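Local coordinates for Pgp2 (Campylobacter jejuni subsp. jejuni, PDB 6XJ6), which probably trims peptidoglycan as an LD-carboxypeptidase of the YkuD family and helps set the helical shape of the cell, at residues 40-45 against 49-54; 181-186 against 197-202. All coordinates share one frame; numbering follows the deposited sequence.

Contact 1 (40-45 against 49-54)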
loop_
_atom_site.group_PDB
_atom_site.type_symbol
_atom_site.label_atom_id
_atom_site.label_comp_id
_atom_site.label_asym_id
_atom_site.label_seq_id
_atom_site.Cartn_x
_atom_site.Cartn_y
_atom_site.Cartn_z
ATOM N N ARG A 40 -14.295 0.451 8.402
ATOM C CA ARG A 40 -13.824 0.350 9.773
ATOM C C ARG A 40 -12.447 0.987 9.854
ATOM O O ARG A 40 -11.697 0.988 8.879
ATOM C CB ARG A 40 -13.750 -1.116 10.227
ATOM C CG ARG A 40 -15.113 -1.757 10.413
ATOM C CD ARG A 40 -15.071 -3.274 10.469
ATOM N NE ARG A 40 -16.384 -3.790 10.842
ATOM C CZ ARG A 40 -16.825 -5.021 10.588
ATOM N NH1 ARG A 40 -16.063 -5.899 9.949
ATOM N NH2 ARG A 40 -18.044 -5.371 10.976
ATOM N N VAL A 41 -12.133 1.567 11.008
ATOM C CA VAL A 41 -10.787 2.048 11.288
ATOM C C VAL A 41 -10.211 1.198 12.404
ATOM O O VAL A 41 -10.813 1.068 13.479
ATOM C CB VAL A 41 -10.745 3.539 11.657
ATOM C CG1 VAL A 41 -9.294 3.976 11.824
ATOM C CG2 VAL A 41 -11.421 4.380 10.586
ATOM N N TYR A 42 -9.045 0.626 12.145
ATOM C CA TYR A 42 -8.347 -0.196 13.116
ATOM C C TYR A 42 -7.038 0.470 13.493
ATOM O O TYR A 42 -6.316 0.968 12.631
ATOM C CB TYR A 42 -8.011 -1.555 12.527
ATOM C CG TYR A 42 -9.204 -2.429 12.276
ATOM C CD1 TYR A 42 -9.734 -3.220 13.287
ATOM C CD2 TYR A 42 -9.795 -2.480 11.022
ATOM C CE1 TYR A 42 -10.823 -4.027 13.052
ATOM C CE2 TYR A 42 -10.882 -3.286 10.783
ATOM C CZ TYR A 42 -11.391 -4.058 11.798
ATOM O OH TYR A 42 -12.481 -4.867 11.560
ATOM N N SER A 43 -6.745 0.494 14.790
ATOM C CA SER A 43 -5.431 0.884 15.268
ATOM C C SER A 43 -4.573 -0.365 15.420
ATOM O O SER A 43 -5.055 -1.417 15.849
ATOM C CB SER A 43 -5.538 1.601 16.614
ATOM O OG SER A 43 -6.097 0.753 17.598
ATOM N N TYR A 44 -3.303 -0.243 15.050
ATOM C CA TYR A 44 -2.321 -1.305 15.210
ATOM C C TYR A 44 -1.263 -0.792 16.165
ATOM O O TYR A 44 -0.660 0.255 15.914
ATOM C CB TYR A 44 -1.680 -1.627 13.861
ATOM C CG TYR A 44 -0.542 -2.629 13.899
ATOM C CD1 TYR A 44 0.743 -2.240 14.248
ATOM C CD2 TYR A 44 -0.750 -3.957 13.550
ATOM C CE1 TYR A 44 1.784 -3.152 14.265
ATOM C CE2 TYR A 44 0.283 -4.870 13.558
ATOM C CZ TYR A 44 1.546 -4.463 13.913
ATOM O OH TYR A 44 2.573 -5.378 13.918
ATOM N N GLU A 45 -1.049 -1.523 17.262
ATOM C CA GLU A 45 -0.021 -1.198 18.250
ATOM C C GLU A 45 0.723 -2.488 18.578
ATOM O O GLU A 45 0.195 -3.339 19.296
ATOM C CB GLU A 45 -0.649 -0.596 19.499
ATOM C CG GLU A 45 -1.411 0.690 19.244
ATOM C CD GLU A 45 -2.027 1.261 20.506
ATOM O OE1 GLU A 45 -1.739 0.735 21.607
ATOM O OE2 GLU A 45 -2.800 2.238 20.392
ATOM N N ILE A 49 -4.561 -5.262 17.517
ATOM C CA ILE A 49 -5.514 -4.541 16.683
ATOM C C ILE A 49 -6.707 -4.157 17.541
ATOM O O ILE A 49 -7.198 -4.966 18.336
ATOM C CB ILE A 49 -5.952 -5.410 15.487
ATOM C CG1 ILE A 49 -4.801 -5.544 14.481
ATOM C CG2 ILE A 49 -7.216 -4.849 14.820
ATOM C CD1 ILE A 49 -4.541 -4.300 13.646
ATOM N N ARG A 50 -7.192 -2.929 17.358
ATOM C CA ARG A 50 -8.379 -2.450 18.049
ATOM C C ARG A 50 -9.251 -1.711 17.049
ATOM O O ARG A 50 -8.753 -0.865 16.300
ATOM C CB ARG A 50 -7.995 -1.514 19.200
ATOM C CG ARG A 50 -9.145 -1.166 20.127
ATOM C CD ARG A 50 -8.650 -0.389 21.340
ATOM N NE ARG A 50 -8.708 1.059 21.132
ATOM C CZ ARG A 50 -9.376 1.920 21.903
ATOM N NH1 ARG A 50 -10.053 1.508 22.969
ATOM N NH2 ARG A 50 -9.357 3.214 21.611
ATOM N N LYS A 51 -10.543 -2.029 17.030
ATOM C CA LYS A 51 -11.482 -1.329 16.161
ATOM C C LYS A 51 -11.897 -0.023 16.827
ATOM O O LYS A 51 -12.506 -0.033 17.905
ATOM C CB LYS A 51 -12.708 -2.193 15.868
ATOM C CG LYS A 51 -13.623 -1.595 14.805
ATOM C CD LYS A 51 -14.657 -2.594 14.301
ATOM C CE LYS A 51 -15.724 -2.878 15.333
ATOM N NZ LYS A 51 -16.716 -3.867 14.830
ATOM N N ASP A 52 -11.565 1.100 16.182
ATOM C CA ASP A 52 -11.822 2.425 16.725
ATOM C C ASP A 52 -12.989 3.137 16.065
ATOM O O ASP A 52 -13.473 4.130 16.615
ATOM C CB ASP A 52 -10.579 3.312 16.570
ATOM C CG ASP A 52 -9.465 2.918 17.500
ATOM O OD1 ASP A 52 -9.749 2.243 18.508
ATOM O OD2 ASP A 52 -8.306 3.292 17.222
ATOM N N PHE A 53 -13.444 2.664 14.910
ATOM C CA PHE A 53 -14.528 3.312 14.190
ATOM C C PHE A 53 -15.168 2.293 13.261
ATOM O O PHE A 53 -14.497 1.404 12.725
ATOM C CB PHE A 53 -14.031 4.514 13.374
ATOM C CG PHE A 53 -15.104 5.167 12.543
ATOM C CD1 PHE A 53 -15.844 6.219 13.050
ATOM C CD2 PHE A 53 -15.370 4.734 11.255
ATOM C CE1 PHE A 53 -16.840 6.812 12.305
ATOM C CE2 PHE A 53 -16.367 5.330 10.500
ATOM C CZ PHE A 53 -17.095 6.369 11.017
ATOM N N GLU A 54 -16.475 2.438 13.075
ATOM C CA GLU A 54 -17.190 1.604 12.127
ATOM C C GLU A 54 -18.423 2.345 11.638
ATOM O O GLU A 54 -19.137 2.968 12.430
ATOM C CB GLU A 54 -17.606 0.286 12.785
ATOM C CG GLU A 54 -18.494 -0.592 11.930
ATOM C CD GLU A 54 -18.880 -1.852 12.662
ATOM O OE1 GLU A 54 -18.070 -2.799 12.666
ATOM O OE2 GLU A 54 -19.970 -1.872 13.277
HETATM O O HOH W 1 -6.921 2.552 19.883
#

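Contact 2 (181-186 against 197-202)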
loop_
_atom_site.group_PDB
_atom_site.type_symbol
_atom_site.label_atom_id
_atom_site.label_comp_id
_atom_site.label_asym_id
_atom_site.label_seq_id
_atom_site.Cartn_x
_atom_site.Cartn_y
_atom_site.Cartn_z
ATOM N N PHE A 181 15.437 -8.946 2.429
ATOM C CA PHE A 181 16.827 -8.803 2.848
ATOM C C PHE A 181 17.781 -9.585 1.952
ATOM O O PHE A 181 18.960 -9.227 1.849
ATOM C CB PHE A 181 16.969 -9.152 4.332
ATOM C CG PHE A 181 16.522 -8.039 5.219
ATOM C CD1 PHE A 181 17.390 -7.014 5.548
ATOM C CD2 PHE A 181 15.217 -7.968 5.658
ATOM C CE1 PHE A 181 16.976 -5.958 6.328
ATOM C CE2 PHE A 181 14.793 -6.909 6.438
ATOM C CZ PHE A 181 15.676 -5.904 6.774
ATOM N N THR A 182 17.290 -10.635 1.286
ATOM C CA THR A 182 18.099 -11.338 0.297
ATOM C C THR A 182 18.296 -10.473 -0.938
ATOM O O THR A 182 19.400 -10.409 -1.498
ATOM C CB THR A 182 17.415 -12.655 -0.074
ATOM O OG1 THR A 182 17.244 -13.457 1.108
ATOM C CG2 THR A 182 18.240 -13.436 -1.100
ATOM N N TRP A 183 17.232 -9.792 -1.365
ATOM C CA TRP A 183 17.325 -8.829 -2.456
ATOM C C TRP A 183 18.261 -7.681 -2.092
ATOM O O TRP A 183 19.092 -7.264 -2.910
ATOM C CB TRP A 183 15.904 -8.343 -2.749
ATOM C CG TRP A 183 15.718 -7.128 -3.624
ATOM C CD1 TRP A 183 15.780 -7.068 -4.987
ATOM C CD2 TRP A 183 15.357 -5.818 -3.182
ATOM N NE1 TRP A 183 15.509 -5.794 -5.415
ATOM C CE2 TRP A 183 15.242 -5.007 -4.325
ATOM C CE3 TRP A 183 15.127 -5.252 -1.925
ATOM C CZ2 TRP A 183 14.903 -3.657 -4.250
ATOM C CZ3 TRP A 183 14.801 -3.914 -1.850
ATOM C CH2 TRP A 183 14.692 -3.129 -3.007
ATOM N N LYS A 184 18.162 -7.179 -0.857
ATOM C CA LYS A 184 19.067 -6.135 -0.385
ATOM C C LYS A 184 20.521 -6.586 -0.471
ATOM O O LYS A 184 21.394 -5.831 -0.922
ATOM C CB LYS A 184 18.709 -5.774 1.058
ATOM C CG LYS A 184 19.597 -4.719 1.702
ATOM C CD LYS A 184 19.190 -4.499 3.151
ATOM C CE LYS A 184 20.112 -3.545 3.870
ATOM N NZ LYS A 184 21.481 -4.109 4.046
ATOM N N LEU A 185 20.805 -7.812 -0.030
ATOM C CA LEU A 185 22.178 -8.302 -0.065
ATOM C C LEU A 185 22.681 -8.416 -1.497
ATOM O O LEU A 185 23.847 -8.115 -1.781
ATOM C CB LEU A 185 22.266 -9.658 0.637
ATOM C CG LEU A 185 23.668 -10.274 0.689
ATOM C CD1 LEU A 185 24.607 -9.391 1.497
ATOM C CD2 LEU A 185 23.627 -11.670 1.276
ATOM N N ALA A 186 21.818 -8.858 -2.411
ATOM C CA ALA A 186 22.214 -8.962 -3.811
ATOM C C ALA A 186 22.588 -7.597 -4.375
ATOM O O ALA A 186 23.598 -7.460 -5.077
ATOM C CB ALA A 186 21.080 -9.585 -4.623
ATOM N N SER A 197 16.363 -11.976 -9.986
ATOM C CA SER A 197 15.412 -13.047 -9.706
ATOM C C SER A 197 14.199 -12.566 -8.918
ATOM O O SER A 197 13.205 -13.297 -8.837
ATOM C CB SER A 197 16.101 -14.175 -8.933
ATOM O OG SER A 197 16.314 -13.824 -7.576
ATOM N N PHE A 198 14.251 -11.372 -8.334
ATOM C CA PHE A 198 13.144 -10.853 -7.548
ATOM C C PHE A 198 12.215 -9.957 -8.350
ATOM O O PHE A 198 11.331 -9.328 -7.767
ATOM C CB PHE A 198 13.667 -10.109 -6.319
ATOM C CG PHE A 198 14.310 -11.011 -5.311
ATOM C CD1 PHE A 198 15.684 -11.082 -5.204
ATOM C CD2 PHE A 198 13.534 -11.812 -4.493
ATOM C CE1 PHE A 198 16.273 -11.916 -4.285
ATOM C CE2 PHE A 198 14.118 -12.655 -3.571
ATOM C CZ PHE A 198 15.492 -12.711 -3.469
ATOM N N TYR A 199 12.384 -9.897 -9.667
ATOM C CA TYR A 199 11.510 -9.122 -10.536
ATOM C C TYR A 199 10.725 -10.067 -11.431
ATOM O O TYR A 199 11.244 -11.098 -11.868
ATOM C CB TYR A 199 12.317 -8.113 -11.362
ATOM C CG TYR A 199 12.956 -7.072 -10.470
ATOM C CD1 TYR A 199 12.332 -5.861 -10.216
ATOM C CD2 TYR A 199 14.175 -7.319 -9.854
ATOM C CE1 TYR A 199 12.903 -4.920 -9.377
ATOM C CE2 TYR A 199 14.750 -6.390 -9.014
ATOM C CZ TYR A 199 14.122 -5.194 -8.779
ATOM O OH TYR A 199 14.694 -4.272 -7.935
ATOM N N ASP A 200 9.457 -9.730 -11.658
ATOM C CA ASP A 200 8.585 -10.564 -12.479
ATOM C C ASP A 200 8.863 -10.259 -13.943
ATOM O O ASP A 200 8.521 -9.183 -14.441
ATOM C CB ASP A 200 7.117 -10.324 -12.145
ATOM C CG ASP A 200 6.194 -11.206 -12.963
ATOM O OD1 ASP A 200 6.061 -10.957 -14.177
ATOM O OD2 ASP A 200 5.641 -12.175 -12.406
ATOM N N GLU A 201 9.470 -11.219 -14.634
ATOM C CA GLU A 201 9.891 -11.010 -16.010
ATOM C C GLU A 201 8.739 -10.597 -16.912
ATOM O O GLU A 201 8.972 -9.969 -17.950
ATOM C CB GLU A 201 10.528 -12.295 -16.537
ATOM C CG GLU A 201 11.164 -12.162 -17.904
ATOM C CD GLU A 201 11.971 -13.386 -18.288
ATOM O OE1 GLU A 201 11.927 -13.780 -19.472
ATOM O OE2 GLU A 201 12.641 -13.956 -17.400
ATOM N N GLN A 202 7.505 -10.928 -16.543
ATOM C CA GLN A 202 6.358 -10.635 -17.390
ATOM C C GLN A 202 5.571 -9.407 -16.955
ATOM O O GLN A 202 5.025 -8.707 -17.814
ATOM C CB GLN A 202 5.411 -11.839 -17.424
ATOM C CG GLN A 202 6.125 -13.185 -17.432
ATOM C CD GLN A 202 5.378 -14.260 -18.203
ATOM O OE1 GLN A 202 4.267 -14.040 -18.690
ATOM N NE2 GLN A 202 5.992 -15.432 -18.320
#

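Contact 1 (40-45 against 49-54)
R40 meets E54, and V41 meets D52 and F53, across an antiparallel beta hairpin at one side of the mixed sheet of the L,D-transpeptidase (YkuD) domain. A classic beta bulge interrupts the pairing. D52 N bonds to V41 O at 2.8 Å, and F53 N reaches the same oxygen only weakly. V41 N in turn donates to F53 O at 2.9 Å. S43 and R50 form a hydrogen-bonded pair, joined in both directions through their backbones.

R40 and E54 run side by side. The R40 chain is extended from CG to NE, which carries its guanidinium to the carboxylate. On the same face, Y42 CD1 packs on I49 CG2 at 3.4 Å, and K51 CB lies beside CE1 of the same ring. I49 CD1 comes to the edge of the Y44 ring at CD2. On the other face, V41 CG2 rests against F53 CB at 3.8 Å. A water accepts from R50 NE and donates to D52 OD2.

F147 of helix 141-151 touches both V41 and F53, meeting the F53 ring edge-to-face. Strand 27-33 pairs with the far edge of 40-45.

R40, K51 and E54 form a salt-bridge network, both nitrogens hydrogen-bonded to one oxygen. K51 NZ donates to E54 OE1 at 2.8 Å from above the carboxylate plane. R40 NE donates to E54 OE1 at 2.7 Å from the opposite face, on its anti side.

Contact 2 (181-186 against 197-202)
Segment 181-186 is a piece of helix 170-188, with the backbone bonds L185 N to F181 O and A186 N to T182 O. Segment 197-202 is an irregular loop that follows helix 192-196. The two backbones stay apart: their closest CA atoms, those of W183 and F198, are 6.9 Å from each other. Side chains bridge the gap.

W183, F198 and Y199 form a buried aromatic cluster. F198 points toward the helix, and its ring meets T182 and W183. W183 CB sits over one face of that ring, 4.0 Å from its centroid, in a CH-pi contact. T182 CG2 meets the ring edge at F198 CZ, 3.7 Å away. S197 OG lies over the opposite face of F198, offset toward the rim. The indole of W183 leaves the helix with CG anti to the backbone N (chi1 167°), which takes its five-membered ring past F198 toward Y199. There W183 NE1 donates to Y199 OH at 3.1 Å, with an N-H...O angle of 150°. The hydroxyl lies close to the indole plane, while the two ring planes are 60° apart. This bond satisfies the buried indole N-H. Y199 OH also bonds to E286 OE1, so it has partners on both the helix and the C-terminal end of the chain.

The contact belongs to the NTF2-like domain. I283 of strand 281-283 touches both W183 and Y199, and its backbone bonds to that of F198. F233 of strand 232-240 touches W183, and F212 of helix 212-223 packs on Y199.

From the N terminus, contact 1 comes first. It closes a tight turn between strands 38-45 and 48-56, within the YkuD catalytic domain. The chain then passes the predicted active-site residues H119 and C136 and later reaches helix 170-188. Contact 2 opens there and closes a short loop that includes helix 192-196. The two contacts are therefore in series; they neither nest nor cross. The centres of contact 1 and contact 2 are about 34 Å apart, and the two lie on opposite sides of the chain's centre. Contact 1 joins neighbouring strands of a sheet, whereas contact 2 ties a helix to a loop in the NTF2-like domain.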